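Local coordinates for protein Esterase/lipase (Uncultured bacterium, PDB 3K6K) that probably hydrolyses carboxylic ester bonds as an alpha/beta hydrolase related to hormone-sensitive lipase, at residues L192-N197 against S231-D236; A235-L240 against T258-R263; I245-G248 against L253-D256. All coordinates share one frame; numbering follows the deposited sequence.

How the contacts relate
Following the chain from the N terminus, contact 1 brings R194, in the loop just before helix 195-199, to the loop 231-236 and so closes a loop of 33 residues that carries helix 209-220. Contact 2 starts where contact 1 ends, sharing A235 and D236, and joins 235-240 to helix 254-266. Contact 3 lies wholly within the residues that contact 2 spans, linking strand 243-248 to the first turn of the same helix; L260 and I245 touch between the two. Contacts 1 and 2 also meet at a common sulfate, and S196 reaches the backbone N of S255, so helix 254-266 is tied to a sheet strand, to helix 195-199 and to the loop before the strand.

Contact 1. Residues L192-N197 against S231-D236; sequences LSRWSN and SPVYAD. With SO4 (sulfate ion), chain F.
R194 and V233 mark the closest backbone approach, yet their CA atoms are 11.2 Å apart, so the loop leading into helix 195-199 and the 3-10 turn 232-234 are bridged by side chains alone. R194 does most of the reaching. Its chain leaves the backbone extended through chi2 and bends at chi3 (135°), which swings the guanidinium across to the turn. There NH1 of R194 lies 2.6 Å from OH of Y234, with the hydroxyl at the guanidinium edge and in its plane. The two side chains run past each other in opposite directions, guanidinium and phenol planes turned 62° apart.

V233 fills the angle between the two flat groups: its CG1 sits 3.9 Å above the Y234 ring, over the ring centre, and the same methyl lies 4.2 Å from NH1 of R194, over one guanidinium face but shifted toward the rim. The other terminal nitrogen points to the bound sulfate (chain F), NH2 of R194 donating to O1 over 2.8 Å with an N-H...O angle of 145°. O3 of this ion also comes to the edge of the phenol, 3.7 Å from CE1 of Y234, and R263 is a second donor to it. On the backbone side, the carbonyl O of R194 receives two weak bonds, from the N and ND2 of N197.

D189 completes the group through OD1, which forms a salt bridge with NH1 of R194 and a weak hydrogen bond with OH of Y234. The positive charge of R194 is thus probably balanced by a carboxylate at NH1 and an anion at NH2. The sulfate probably came from the crystallisation liquor, but its place suggests a positively charged patch able to receive anions.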
ATOM      1  N   LEU A 192     -19.886  -1.203  -6.229  1.00 19.58           N
ATOM      2  CA  LEU A 192     -19.972  -2.124  -5.081  1.00 20.12           C
ATOM      3  C   LEU A 192     -19.992  -3.626  -5.425  1.00 22.43           C
ATOM      4  O   LEU A 192     -20.974  -4.298  -5.121  1.00 23.62           O
ATOM      5  CB  LEU A 192     -21.202  -1.785  -4.214  1.00 20.05           C
ATOM      6  CG  LEU A 192     -21.403  -0.309  -3.758  1.00 18.90           C
ATOM      7  CD1 LEU A 192     -22.814  -0.085  -3.310  1.00 17.40           C
ATOM      8  CD2 LEU A 192     -20.496   0.051  -2.602  1.00 19.17           C
ATOM      9  N   SER A 193     -18.886  -4.173  -5.949  1.00 23.49           N
ATOM     10  CA  SER A 193     -18.919  -5.440  -6.719  1.00 23.50           C
ATOM     11  C   SER A 193     -17.675  -6.278  -6.530  1.00 23.96           C
ATOM     12  O   SER A 193     -17.634  -7.469  -6.914  1.00 25.39           O
ATOM     13  CB  SER A 193     -19.253  -5.144  -8.182  1.00 24.16           C
ATOM     14  OG  SER A 193     -18.231  -4.380  -8.805  1.00 24.36           O
ATOM     15  N   ARG A 194     -16.662  -5.641  -5.940  1.00 22.79           N
ATOM     16  CA  ARG A 194     -15.288  -6.119  -5.807  1.00 20.51           C
ATOM     17  C   ARG A 194     -15.187  -7.078  -4.599  1.00 19.44           C
ATOM     18  O   ARG A 194     -16.182  -7.283  -3.879  1.00 18.51           O
ATOM     19  CB  ARG A 194     -14.360  -4.870  -5.726  1.00 20.74           C
ATOM     20  CG  ARG A 194     -14.124  -4.358  -7.143  1.00 19.64           C
ATOM     21  CD  ARG A 194     -13.417  -3.036  -7.428  1.00 22.69           C
ATOM     22  NE  ARG A 194     -12.520  -3.422  -8.481  1.00 30.49           N
ATOM     23  CZ  ARG A 194     -12.732  -3.329  -9.788  1.00 31.80           C
ATOM     24  NH1 ARG A 194     -13.766  -2.705 -10.316  1.00 32.85           N
ATOM     25  NH2 ARG A 194     -11.826  -3.835 -10.578  1.00 35.25           N
ATOM     26  N   TRP A 195     -14.014  -7.660  -4.367  1.00 17.66           N
ATOM     27  CA  TRP A 195     -13.887  -8.757  -3.423  1.00 16.18           C
ATOM     28  C   TRP A 195     -14.329  -8.438  -1.969  1.00 16.55           C
ATOM     29  O   TRP A 195     -15.096  -9.230  -1.366  1.00 15.59           O
ATOM     30  CB  TRP A 195     -12.466  -9.297  -3.469  1.00 15.85           C
ATOM     31  CG  TRP A 195     -12.200 -10.436  -2.540  1.00 17.86           C
ATOM     32  CD1 TRP A 195     -12.335 -11.767  -2.847  1.00 20.72           C
ATOM     33  CD2 TRP A 195     -11.781 -10.393  -1.127  1.00 15.44           C
ATOM     34  NE1 TRP A 195     -12.000 -12.541  -1.748  1.00 20.32           N
ATOM     35  CE2 TRP A 195     -11.657 -11.732  -0.687  1.00 15.79           C
ATOM     36  CE3 TRP A 195     -11.451  -9.370  -0.235  1.00 18.01           C
ATOM     37  CZ2 TRP A 195     -11.264 -12.078   0.627  1.00 15.41           C
ATOM     38  CZ3 TRP A 195     -11.051  -9.716   1.074  1.00 17.39           C
ATOM     39  CH2 TRP A 195     -10.983 -11.063   1.496  1.00 17.62           C
ATOM     40  N   SER A 196     -13.866  -7.310  -1.393  1.00 15.25           N
ATOM     41  CA  SER A 196     -14.210  -7.018   0.006  1.00 14.52           C
ATOM     42  C   SER A 196     -15.712  -6.753   0.140  1.00 16.24           C
ATOM     43  O   SER A 196     -16.292  -7.016   1.200  1.00 16.80           O
ATOM     44  CB  SER A 196     -13.390  -5.838   0.599  1.00 13.82           C
ATOM     45  OG  SER A 196     -13.497  -4.649  -0.187  1.00  8.68           O
ATOM     46  N   ASN A 197     -16.337  -6.226  -0.907  1.00 17.69           N
ATOM     47  CA  ASN A 197     -17.777  -5.917  -0.839  1.00 20.30           C
ATOM     48  C   ASN A 197     -18.616  -7.097  -0.411  1.00 21.63           C
ATOM     49  O   ASN A 197     -19.640  -6.930   0.251  1.00 22.69           O
ATOM     50  CB  ASN A 197     -18.322  -5.402  -2.161  1.00 19.31           C
ATOM     51  CG  ASN A 197     -17.700  -4.116  -2.545  1.00 20.66           C
ATOM     52  OD1 ASN A 197     -18.274  -3.024  -2.372  1.00 19.10           O
ATOM     53  ND2 ASN A 197     -16.468  -4.206  -2.991  1.00 21.44           N
ATOM     54  N   SER A 231     -16.906   7.166  -9.894  1.00 19.34           N
ATOM     55  CA  SER A 231     -16.086   6.018  -9.467  1.00 18.72           C
ATOM     56  C   SER A 231     -14.639   6.078 -10.043  1.00 18.80           C
ATOM     57  O   SER A 231     -14.286   5.373 -11.043  1.00 17.63           O
ATOM     58  CB  SER A 231     -16.765   4.695  -9.806  1.00 18.99           C
ATOM     59  OG  SER A 231     -18.066   4.573  -9.205  1.00 18.83           O
ATOM     60  N   PRO A 232     -13.775   6.888  -9.394  1.00 18.34           N
ATOM     61  CA  PRO A 232     -12.456   7.164  -9.960  1.00 18.41           C
ATOM     62  C   PRO A 232     -11.640   5.903 -10.239  1.00 19.94           C
ATOM     63  O   PRO A 232     -10.719   5.912 -11.047  1.00 21.01           O
ATOM     64  CB  PRO A 232     -11.838   8.071  -8.880  1.00 19.07           C
ATOM     65  CG  PRO A 232     -13.017   8.811  -8.302  1.00 16.22           C
ATOM     66  CD  PRO A 232     -13.976   7.657  -8.144  1.00 17.87           C
ATOM     67  N   VAL A 233     -12.002   4.798  -9.612  1.00 20.27           N
ATOM     68  CA  VAL A 233     -11.427   3.528  -9.976  1.00 21.51           C
ATOM     69  C   VAL A 233     -11.450   3.266 -11.524  1.00 22.00           C
ATOM     70  O   VAL A 233     -10.540   2.650 -12.079  1.00 22.03           O
ATOM     71  CB  VAL A 233     -12.056   2.426  -9.098  1.00 21.08           C
ATOM     72  CG1 VAL A 233     -12.132   1.163  -9.779  1.00 22.48           C
ATOM     73  CG2 VAL A 233     -11.261   2.277  -7.801  1.00 20.81           C
ATOM     74  N   TYR A 234     -12.460   3.773 -12.210  1.00 22.21           N
ATOM     75  CA  TYR A 234     -12.581   3.578 -13.652  1.00 22.45           C
ATOM     76  C   TYR A 234     -11.935   4.716 -14.439  1.00 22.19           C
ATOM     77  O   TYR A 234     -12.042   4.729 -15.628  1.00 23.80           O
ATOM     78  CB  TYR A 234     -14.069   3.339 -14.039  1.00 22.73           C
ATOM     79  CG  TYR A 234     -14.588   2.119 -13.282  1.00 25.60           C
ATOM     80  CD1 TYR A 234     -14.244   0.821 -13.689  1.00 27.69           C
ATOM     81  CD2 TYR A 234     -15.321   2.261 -12.104  1.00 24.13           C
ATOM     82  CE1 TYR A 234     -14.648  -0.284 -12.951  1.00 29.39           C
ATOM     83  CE2 TYR A 234     -15.731   1.161 -11.367  1.00 25.41           C
ATOM     84  CZ  TYR A 234     -15.396  -0.104 -11.781  1.00 28.36           C
ATOM     85  OH  TYR A 234     -15.800  -1.206 -11.037  1.00 28.18           O
ATOM     86  N   ALA A 235     -11.251   5.659 -13.793  1.00 21.62           N
ATOM     87  CA  ALA A 235     -10.680   6.836 -14.515  1.00 21.57           C
ATOM     88  C   ALA A 235      -9.375   6.579 -15.311  1.00 21.45           C
ATOM     89  O   ALA A 235      -8.769   5.513 -15.223  1.00 21.97           O
ATOM     90  CB  ALA A 235     -10.480   8.018 -13.565  1.00 20.36           C
ATOM     91  N   ASP A 236      -8.972   7.573 -16.093  1.00 20.92           N
ATOM     92  CA  ASP A 236      -7.607   7.693 -16.552  1.00 20.78           C
ATOM     93  C   ASP A 236      -6.960   8.519 -15.467  1.00 20.25           C
ATOM     94  O   ASP A 236      -7.179   9.721 -15.334  1.00 20.50           O
ATOM     95  CB  ASP A 236      -7.514   8.403 -17.900  1.00 20.62           C
ATOM     96  CG  ASP A 236      -6.099   8.844 -18.232  1.00 22.59           C
ATOM     97  OD1 ASP A 236      -5.159   8.404 -17.529  1.00 23.36           O
ATOM     98  OD2 ASP A 236      -5.938   9.648 -19.185  1.00 22.49           O
TER
HETATM   99  S   SO4 F 324     -12.326  -3.809 -14.254  1.00 57.16           S
HETATM  100  O1  SO4 F 324     -12.539  -4.733 -13.136  1.00 52.10           O
HETATM  101  O2  SO4 F 324     -11.483  -4.504 -15.254  1.00 54.78           O
HETATM  102  O3  SO4 F 324     -13.615  -3.322 -14.772  1.00 55.56           O
HETATM  103  O4  SO4 F 324     -11.622  -2.598 -13.861  1.00 54.59           O

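Contact 2. Residues A235-L240 against T258-R263; sequences ADLSGL and TTLAER. With SO4 (sulfate ion), chain I; SO4 (sulfate ion), chain F.
L237 spreads its two methyls over helix 254-266, one toward R263 and one toward L260, and its side chain crosses both obliquely. CD1 of L237 rests 3.9 Å from CB of R263, while CD2 meets CD2 of L260 at 4.1 Å, an apolar contact. R263 offers L237 only the root of its chain; a bend at chi2 (-53°) then turns the guanidinium away. Its NE donates to OE2 of E262 over 2.9 Å, nearly straight at 169°, in the guanidinium plane and on the anti lone pair, making a salt bridge. Both terminal nitrogens grip O4 of one sulfate (chain F), NH2 of R263 at 2.6 Å, and R263 makes a cation-pi contact with W195 of the second subunit. With an alanine here, CB could still touch L237, but E262 would probably lose its charged mate within the helix and the sulfate two of its bonds.

D236 and S238 point away from the helix, and OD1 of D236 accepts from the N of S238 in an Asx turn that overlaps the type II turn 237-240. Around this contact, L237 also packs on T164 of helix 158-172, and L260 lies on M243 and I245 of strand 243-248.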
ATOM      1  N   ALA A 235     -11.251   5.659 -13.793  1.00 21.62           N
ATOM      2  CA  ALA A 235     -10.680   6.836 -14.515  1.00 21.57           C
ATOM      3  C   ALA A 235      -9.375   6.579 -15.311  1.00 21.45           C
ATOM      4  O   ALA A 235      -8.769   5.513 -15.223  1.00 21.97           O
ATOM      5  CB  ALA A 235     -10.480   8.018 -13.565  1.00 20.36           C
ATOM      6  N   ASP A 236      -8.972   7.573 -16.093  1.00 20.92           N
ATOM      7  CA  ASP A 236      -7.607   7.693 -16.552  1.00 20.78           C
ATOM      8  C   ASP A 236      -6.960   8.519 -15.467  1.00 20.25           C
ATOM      9  O   ASP A 236      -7.179   9.721 -15.334  1.00 20.50           O
ATOM     10  CB  ASP A 236      -7.514   8.403 -17.900  1.00 20.62           C
ATOM     11  CG  ASP A 236      -6.099   8.844 -18.232  1.00 22.59           C
ATOM     12  OD1 ASP A 236      -5.159   8.404 -17.529  1.00 23.36           O
ATOM     13  OD2 ASP A 236      -5.938   9.648 -19.185  1.00 22.49           O
ATOM     14  N   LEU A 237      -6.163   7.858 -14.651  1.00 20.33           N
ATOM     15  CA  LEU A 237      -5.697   8.504 -13.435  1.00 18.45           C
ATOM     16  C   LEU A 237      -4.352   9.136 -13.632  1.00 18.38           C
ATOM     17  O   LEU A 237      -3.726   9.538 -12.648  1.00 18.12           O
ATOM     18  CB  LEU A 237      -5.636   7.439 -12.343  1.00 18.09           C
ATOM     19  CG  LEU A 237      -7.028   7.009 -11.854  1.00 17.18           C
ATOM     20  CD1 LEU A 237      -7.139   5.545 -11.517  1.00 10.42           C
ATOM     21  CD2 LEU A 237      -7.360   7.877 -10.626  1.00 14.83           C
ATOM     22  N   SER A 238      -3.862   9.129 -14.874  1.00 18.36           N
ATOM     23  CA  SER A 238      -2.568   9.747 -15.253  1.00 19.85           C
ATOM     24  C   SER A 238      -2.350  11.169 -14.703  1.00 19.68           C
ATOM     25  O   SER A 238      -3.208  12.054 -14.838  1.00 20.20           O
ATOM     26  CB  SER A 238      -2.468   9.849 -16.797  1.00 21.28           C
ATOM     27  OG  SER A 238      -2.671   8.596 -17.423  1.00 22.26           O
ATOM     28  N   GLY A 239      -1.214  11.400 -14.090  1.00 19.04           N
ATOM     29  CA  GLY A 239      -0.776  12.781 -13.832  1.00 18.99           C
ATOM     30  C   GLY A 239      -1.285  13.335 -12.528  1.00 19.20           C
ATOM     31  O   GLY A 239      -0.948  14.482 -12.121  1.00 18.93           O
ATOM     32  N   LEU A 240      -2.100  12.529 -11.849  1.00 18.75           N
ATOM     33  CA  LEU A 240      -2.415  12.804 -10.440  1.00 17.60           C
ATOM     34  C   LEU A 240      -1.159  12.774  -9.576  1.00 16.86           C
ATOM     35  O   LEU A 240      -0.215  12.032  -9.898  1.00 17.24           O
ATOM     36  CB  LEU A 240      -3.452  11.819  -9.948  1.00 17.04           C
ATOM     37  CG  LEU A 240      -4.849  12.052 -10.559  1.00 17.51           C
ATOM     38  CD1 LEU A 240      -5.798  11.141  -9.868  1.00 17.34           C
ATOM     39  CD2 LEU A 240      -5.361  13.494 -10.445  1.00 16.83           C
ATOM     40  N   THR A 258      -7.310  -1.009  -2.259  1.00 10.88           N
ATOM     41  CA  THR A 258      -6.350  -1.811  -2.973  1.00  9.89           C
ATOM     42  C   THR A 258      -6.538  -1.585  -4.480  1.00 11.23           C
ATOM     43  O   THR A 258      -5.551  -1.541  -5.264  1.00 11.61           O
ATOM     44  CB  THR A 258      -6.505  -3.330  -2.669  1.00  8.74           C
ATOM     45  OG1 THR A 258      -7.791  -3.734  -3.121  1.00 13.41           O
ATOM     46  CG2 THR A 258      -6.521  -3.581  -1.325  1.00  2.55           C
ATOM     47  N   THR A 259      -7.786  -1.447  -4.921  1.00 12.69           N
ATOM     48  CA  THR A 259      -8.027  -1.255  -6.376  1.00 13.22           C
ATOM     49  C   THR A 259      -7.621   0.084  -6.928  1.00 13.63           C
ATOM     50  O   THR A 259      -7.009   0.159  -8.012  1.00 13.94           O
ATOM     51  CB  THR A 259      -9.450  -1.552  -6.821  1.00 13.34           C
ATOM     52  OG1 THR A 259      -9.774  -2.878  -6.443  1.00 13.76           O
ATOM     53  CG2 THR A 259      -9.562  -1.494  -8.395  1.00 16.65           C
ATOM     54  N   LEU A 260      -7.959   1.141  -6.220  1.00 13.37           N
ATOM     55  CA  LEU A 260      -7.384   2.423  -6.561  1.00 14.80           C
ATOM     56  C   LEU A 260      -5.851   2.413  -6.562  1.00 14.47           C
ATOM     57  O   LEU A 260      -5.199   3.151  -7.337  1.00 16.08           O
ATOM     58  CB  LEU A 260      -7.834   3.464  -5.562  1.00 14.72           C
ATOM     59  CG  LEU A 260      -8.023   4.973  -5.850  1.00 17.70           C
ATOM     60  CD1 LEU A 260      -7.329   5.833  -4.760  1.00 16.00           C
ATOM     61  CD2 LEU A 260      -7.843   5.497  -7.298  1.00 13.09           C
ATOM     62  N   ALA A 261      -5.259   1.662  -5.653  1.00 13.11           N
ATOM     63  CA  ALA A 261      -3.791   1.578  -5.631  1.00 12.69           C
ATOM     64  C   ALA A 261      -3.350   0.844  -6.921  1.00 11.51           C
ATOM     65  O   ALA A 261      -2.454   1.299  -7.616  1.00 11.16           O
ATOM     66  CB  ALA A 261      -3.290   0.862  -4.345  1.00 10.65           C
ATOM     67  N   GLU A 262      -3.994  -0.283  -7.242  1.00 11.39           N
ATOM     68  CA  GLU A 262      -3.663  -0.981  -8.463  1.00 12.21           C
ATOM     69  C   GLU A 262      -3.597  -0.001  -9.655  1.00 12.55           C
ATOM     70  O   GLU A 262      -2.526   0.153 -10.328  1.00 13.94           O
ATOM     71  CB  GLU A 262      -4.686  -2.087  -8.750  1.00 12.65           C
ATOM     72  CG  GLU A 262      -4.293  -3.016  -9.872  1.00 12.26           C
ATOM     73  CD  GLU A 262      -5.214  -4.158  -9.935  1.00 14.00           C
ATOM     74  OE1 GLU A 262      -4.904  -5.216  -9.405  1.00 16.78           O
ATOM     75  OE2 GLU A 262      -6.323  -3.982 -10.439  1.00 18.03           O
ATOM     76  N   ARG A 263      -4.698   0.719  -9.853  1.00 10.97           N
ATOM     77  CA  ARG A 263      -4.922   1.463 -11.048  1.00 10.65           C
ATOM     78  C   ARG A 263      -4.185   2.789 -10.990  1.00 10.67           C
ATOM     79  O   ARG A 263      -3.619   3.296 -11.995  1.00  8.91           O
ATOM     80  CB  ARG A 263      -6.430   1.666 -11.311  1.00 11.29           C
ATOM     81  CG  ARG A 263      -7.271   0.329 -11.294  1.00 12.10           C
ATOM     82  CD  ARG A 263      -6.689  -0.764 -12.261  1.00 16.48           C
ATOM     83  NE  ARG A 263      -7.495  -1.999 -12.216  1.00 22.66           N
ATOM     84  CZ  ARG A 263      -8.665  -2.171 -12.846  1.00 22.74           C
ATOM     85  NH1 ARG A 263      -9.156  -1.192 -13.603  1.00 22.16           N
ATOM     86  NH2 ARG A 263      -9.349  -3.314 -12.718  1.00 20.32           N
TER
HETATM   87  S   SO4 I 325      -7.555  -5.918  -5.929  1.00 85.93           S
HETATM   88  O1  SO4 I 325      -8.291  -5.583  -4.706  1.00 83.91           O
HETATM   89  O2  SO4 I 325      -7.503  -7.381  -6.042  1.00 85.22           O
HETATM   90  O3  SO4 I 325      -8.231  -5.262  -7.071  1.00 84.40           O
HETATM   91  O4  SO4 I 325      -6.158  -5.486  -5.897  1.00 85.27           O
HETATM   92  S   SO4 F 324     -12.326  -3.809 -14.254  1.00 57.16           S
HETATM   93  O1  SO4 F 324     -12.539  -4.733 -13.136  1.00 52.10           O
HETATM   94  O2  SO4 F 324     -11.483  -4.504 -15.254  1.00 54.78           O
HETATM   95  O3  SO4 F 324     -13.615  -3.322 -14.772  1.00 55.56           O
HETATM   96  O4  SO4 F 324     -11.622  -2.598 -13.861  1.00 54.59           O

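Contact 3. Residues I245-G248 against L253-D256; sequences IHVG and LLSD
V247 and L254 form the tight part of this contact, where the end of strand 243-248 faces the first turn of helix 254-266. Their CA atoms are 6.9 Å apart, and their side chains cross at about a right angle. A single methyl, CD1 of L254, does all the touching on the helix side: it packs 3.8 Å from CG1 of V247 and 3.7 Å from the carbonyl O of G248. A chi1 of 179° sends CG of L254 away from its own N, and chi2 (66°) then lays CD1 against V247 and G248. L254 also packs on A266 of the second subunit.

Away from this point the two segments diverge. I245 keeps its CD1 5.9 Å from the carbonyl O of D256 and packs instead on S257, the next helix residue, and on L260, a turn further on. D256 turns its carboxylate elsewhere, OD1 accepting from the N of V188 and of D189. This looser side is nevertheless buried.

The segments are consecutive parts of the unit strand 243-248, helix 254-266, strand 271-276, a beta-alpha-beta crossover of the alpha/beta hydrolase fold. The short connection between them carries E251, whose OE2 accepts from the N of G248; E251 is probably the acid of a Ser-His-Glu catalytic triad with S157 and H281, and the strand end, in keeping with this fold, would then border the active site.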
ATOM      1  N   ILE A 245      -2.967   6.432   0.974  1.00 12.46           N
ATOM      2  CA  ILE A 245      -4.245   5.819   1.352  1.00 11.09           C
ATOM      3  C   ILE A 245      -4.092   5.074   2.716  1.00 11.85           C
ATOM      4  O   ILE A 245      -3.151   4.288   2.940  1.00 13.31           O
ATOM      5  CB  ILE A 245      -4.775   4.839   0.230  1.00 11.68           C
ATOM      6  CG1 ILE A 245      -4.814   5.515  -1.135  1.00  7.51           C
ATOM      7  CG2 ILE A 245      -6.196   4.346   0.553  1.00 10.68           C
ATOM      8  CD1 ILE A 245      -4.920   4.596  -2.203  1.00  8.51           C
ATOM      9  N   HIS A 246      -4.958   5.365   3.671  1.00 11.27           N
ATOM     10  CA  HIS A 246      -5.064   4.490   4.841  1.00 11.19           C
ATOM     11  C   HIS A 246      -6.390   3.767   4.844  1.00 11.64           C
ATOM     12  O   HIS A 246      -7.368   4.294   4.294  1.00 11.95           O
ATOM     13  CB  HIS A 246      -4.896   5.272   6.111  1.00 10.87           C
ATOM     14  CG  HIS A 246      -3.479   5.585   6.400  1.00  9.10           C
ATOM     15  ND1 HIS A 246      -3.045   6.024   7.630  1.00 11.49           N
ATOM     16  CD2 HIS A 246      -2.375   5.440   5.632  1.00 11.18           C
ATOM     17  CE1 HIS A 246      -1.738   6.199   7.584  1.00 12.90           C
ATOM     18  NE2 HIS A 246      -1.302   5.817   6.393  1.00  9.43           N
ATOM     19  N   VAL A 247      -6.460   2.584   5.449  1.00 10.55           N
ATOM     20  CA  VAL A 247      -7.750   1.898   5.510  1.00 12.08           C
ATOM     21  C   VAL A 247      -7.643   0.799   6.572  1.00 13.64           C
ATOM     22  O   VAL A 247      -6.519   0.421   6.971  1.00 14.59           O
ATOM     23  CB  VAL A 247      -8.113   1.336   4.062  1.00 12.48           C
ATOM     24  CG1 VAL A 247      -7.032   0.303   3.557  1.00 10.48           C
ATOM     25  CG2 VAL A 247      -9.521   0.782   3.966  1.00 10.25           C
ATOM     26  N   GLY A 248      -8.790   0.287   7.028  1.00 14.05           N
ATOM     27  CA  GLY A 248      -8.835  -0.810   7.982  1.00 13.93           C
ATOM     28  C   GLY A 248      -9.152  -2.139   7.330  1.00 14.40           C
ATOM     29  O   GLY A 248      -9.630  -2.176   6.177  1.00 15.67           O
ATOM     30  N   LEU A 253     -15.294  -1.869   1.853  1.00 13.41           N
ATOM     31  CA  LEU A 253     -14.662  -1.019   0.817  1.00 12.90           C
ATOM     32  C   LEU A 253     -13.092  -1.101   0.837  1.00 12.70           C
ATOM     33  O   LEU A 253     -12.372  -0.216   0.362  1.00 11.93           O
ATOM     34  CB  LEU A 253     -15.134   0.435   0.943  1.00 11.53           C
ATOM     35  CG  LEU A 253     -16.644   0.737   0.982  1.00 12.91           C
ATOM     36  CD1 LEU A 253     -16.936   2.234   0.918  1.00 11.41           C
ATOM     37  CD2 LEU A 253     -17.333   0.025  -0.196  1.00 11.87           C
ATOM     38  N   LEU A 254     -12.588  -2.165   1.417  1.00 12.62           N
ATOM     39  CA  LEU A 254     -11.170  -2.459   1.356  1.00 13.01           C
ATOM     40  C   LEU A 254     -10.698  -2.600  -0.071  1.00 13.23           C
ATOM     41  O   LEU A 254      -9.578  -2.168  -0.378  1.00 13.60           O
ATOM     42  CB  LEU A 254     -10.811  -3.748   2.100  1.00 11.92           C
ATOM     43  CG  LEU A 254      -9.313  -4.146   2.066  1.00 12.94           C
ATOM     44  CD1 LEU A 254      -8.476  -3.157   2.799  1.00  9.52           C
ATOM     45  CD2 LEU A 254      -9.092  -5.574   2.685  1.00 10.56           C
ATOM     46  N   SER A 255     -11.497  -3.228  -0.937  1.00 12.70           N
ATOM     47  CA  SER A 255     -11.000  -3.431  -2.300  1.00 12.37           C
ATOM     48  C   SER A 255     -11.025  -2.086  -3.058  1.00 12.14           C
ATOM     49  O   SER A 255     -10.414  -1.997  -4.106  1.00 12.02           O
ATOM     50  CB  SER A 255     -11.746  -4.539  -3.051  1.00 11.61           C
ATOM     51  OG  SER A 255     -11.657  -5.789  -2.368  1.00 10.70           O
ATOM     52  N   ASP A 256     -11.696  -1.051  -2.517  1.00 10.88           N
ATOM     53  CA  ASP A 256     -11.617   0.312  -3.096  1.00 12.71           C
ATOM     54  C   ASP A 256     -10.177   0.887  -2.968  1.00 12.32           C
ATOM     55  O   ASP A 256      -9.606   1.468  -3.924  1.00 12.09           O
ATOM     56  CB  ASP A 256     -12.608   1.313  -2.448  1.00 13.18           C
ATOM     57  CG  ASP A 256     -14.062   1.247  -3.044  1.00 16.56           C
ATOM     58  OD1 ASP A 256     -14.716   2.286  -3.080  1.00 21.45           O
ATOM     59  OD2 ASP A 256     -14.563   0.203  -3.492  1.00 14.58           O
TER